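PDB 5Y7Q: fanconi-associated nuclease 1 homolog from Pseudomonas aeruginosa, which belongs by name and sequence to the FAN1 family of nucleases, with HTH, SAP and VRR-NUC domains, and is bound to nucleic acid in this structure. Local coordinates for residues W274-G277 with R278-L282. Numbering follows the deposited sequence.
Sequences WLEG and RRVKL
The carboxylate of Glu-276 meets the edge of the Arg-279 guanidinium, three residues further along the helix. Two nitrogens grip it side-on, one for each oxygen. Glu-276 OE1 lies in the guanidinium plane and takes a nearly straight hydrogen bond from Arg-279 NE (3.0 Å, 175° at the hydrogen), which comes in on the syn side but stands well out of the carboxylate plane. Glu-276 OE2 uses its syn lone pair to receive Arg-279 NH1 at 2.9 Å, completing the salt bridge, although this partner is tilted from the guanidinium plane. The two planes stand 46° apart, so the fork is twisted rather than coplanar. Arg-278 CD approaches the Trp-274 indole obliquely, 4.5 Å from Trp-274 NE1, and the indole also meets the ring of Phe-233.

In both side chains of the salt bridge CG is anti to the backbone N, and the bends at chi2 of Glu-276 (69°) and chi3 of Arg-279 bring the ends together, side by side and pointing the same way. Glu-276 OE1 has a second donor, the backbone N of Tyr-270, and Pro-269 packs against both side chains; Glu-276 thus links the first turn of helix 273-292 to the loop before it, while Arg-279 holds its carboxylate from the second turn. The backbone makes the usual alpha-helical bonds from N-H of residue i+4 to C=O of residue i: Arg-279 N to Leu-275 O, Val-280 N to Glu-276 O at 2.9 Å, and Lys-281 N to Gly-277 O.

Arg-278 bends at chi2 and chi3, and its CG lies 3.4 Å from Trp-274 O. Its side chain also touches Tyr-242 and Leu-245 of helix 236-253, the helix that Leu-275 meets at Asp-238 and Ala-241. The Val-280 side chain touches Ser-307 and His-308. The bound nucleic acid comes within about 7 Å of this part of the helix, measured between nearest atoms.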
loop_
_atom_site.group_PDB
_atom_site.type_symbol
_atom_site.label_atom_id
_atom_site.label_comp_id
_atom_site.label_asym_id
_atom_site.label_seq_id
_atom_site.Cartn_x
_atom_site.Cartn_y
_atom_site.Cartn_z
ATOM N N TRP A 274 -1.766 -1.702 16.486
ATOM C CA TRP A 274 -1.498 -1.816 15.056
ATOM C C TRP A 274 -2.547 -2.686 14.365
ATOM O O TRP A 274 -2.826 -2.493 13.171
ATOM C CB TRP A 274 -0.070 -2.331 14.843
ATOM C CG TRP A 274 0.119 -3.285 13.705
ATOM C CD1 TRP A 274 -0.001 -3.022 12.367
ATOM C CD2 TRP A 274 0.490 -4.662 13.813
ATOM N NE1 TRP A 274 0.254 -4.161 11.638
ATOM C CE2 TRP A 274 0.563 -5.179 12.502
ATOM C CE3 TRP A 274 0.760 -5.514 14.897
ATOM C CZ2 TRP A 274 0.898 -6.509 12.247
ATOM C CZ3 TRP A 274 1.095 -6.825 14.643
ATOM C CH2 TRP A 274 1.164 -7.312 13.328
ATOM N N LEU A 275 -3.168 -3.605 15.123
ATOM C CA LEU A 275 -4.294 -4.404 14.637
ATOM C C LEU A 275 -5.583 -3.581 14.573
ATOM O O LEU A 275 -6.364 -3.697 13.612
ATOM C CB LEU A 275 -4.470 -5.606 15.559
ATOM C CG LEU A 275 -5.000 -6.946 15.065
ATOM C CD1 LEU A 275 -4.331 -7.358 13.778
ATOM C CD2 LEU A 275 -4.734 -7.976 16.147
ATOM N N GLU A 276 -5.817 -2.744 15.598
ATOM C CA GLU A 276 -6.961 -1.836 15.615
ATOM C C GLU A 276 -6.908 -0.852 14.452
ATOM O O GLU A 276 -7.952 -0.366 13.998
ATOM C CB GLU A 276 -7.007 -1.101 16.960
ATOM C CG GLU A 276 -8.140 -0.084 17.140
ATOM C CD GLU A 276 -9.524 -0.718 17.249
ATOM O OE1 GLU A 276 -9.614 -1.961 17.281
ATOM O OE2 GLU A 276 -10.525 0.033 17.298
ATOM N N GLY A 277 -5.707 -0.560 13.946
ATOM C CA GLY A 277 -5.608 0.195 12.707
ATOM C C GLY A 277 -6.252 -0.521 11.537
ATOM O O GLY A 277 -7.047 0.060 10.800
ATOM N N ARG A 278 -5.915 -1.798 11.352
ATOM C CA ARG A 278 -6.525 -2.589 10.284
ATOM C C ARG A 278 -8.043 -2.623 10.420
ATOM O O ARG A 278 -8.776 -2.407 9.442
ATOM C CB ARG A 278 -5.971 -4.011 10.312
ATOM C CG ARG A 278 -4.498 -4.121 10.672
ATOM C CD ARG A 278 -3.655 -4.281 9.426
ATOM N NE ARG A 278 -4.314 -5.160 8.479
ATOM C CZ ARG A 278 -4.022 -5.201 7.191
ATOM N NH1 ARG A 278 -3.071 -4.409 6.718
ATOM N NH2 ARG A 278 -4.682 -6.032 6.385
ATOM N N ARG A 279 -8.535 -2.914 11.626
ATOM C CA ARG A 279 -9.983 -2.961 11.816
ATOM C C ARG A 279 -10.619 -1.640 11.437
ATOM O O ARG A 279 -11.625 -1.590 10.709
ATOM C CB ARG A 279 -10.329 -3.264 13.264
ATOM C CG ARG A 279 -11.795 -3.050 13.531
ATOM C CD ARG A 279 -12.208 -3.596 14.863
ATOM N NE ARG A 279 -12.242 -2.524 15.843
ATOM C CZ ARG A 279 -13.344 -1.847 16.141
ATOM N NH1 ARG A 279 -13.297 -0.873 17.046
ATOM N NH2 ARG A 279 -14.493 -2.155 15.538
ATOM N N VAL A 280 -10.033 -0.561 11.938
ATOM C CA VAL A 280 -10.613 0.767 11.809
ATOM C C VAL A 280 -10.611 1.213 10.344
ATOM O O VAL A 280 -11.579 1.820 9.857
ATOM C CB VAL A 280 -9.836 1.708 12.756
ATOM C CG1 VAL A 280 -8.937 2.694 12.000
ATOM C CG2 VAL A 280 -10.764 2.353 13.787
ATOM N N LYS A 281 -9.556 0.853 9.602
ATOM C CA LYS A 281 -9.553 1.083 8.164
ATOM C C LYS A 281 -10.709 0.347 7.504
ATOM O O LYS A 281 -11.421 0.907 6.656
ATOM C CB LYS A 281 -8.210 0.645 7.567
ATOM C CG LYS A 281 -8.081 0.911 6.064
ATOM C CD LYS A 281 -6.720 0.464 5.498
ATOM C CE LYS A 281 -6.553 0.836 4.006
ATOM N NZ LYS A 281 -5.367 0.176 3.360
ATOM N N LEU A 282 -10.935 -0.903 7.913
ATOM C CA LEU A 282 -11.970 -1.701 7.270
ATOM C C LEU A 282 -13.351 -1.088 7.484
ATOM O O LEU A 282 -14.125 -0.911 6.532
ATOM C CB LEU A 282 -11.893 -3.116 7.815
ATOM C CG LEU A 282 -12.678 -4.236 7.201
ATOM C CD1 LEU A 282 -12.136 -4.495 5.843
ATOM C CD2 LEU A 282 -12.465 -5.416 8.099
#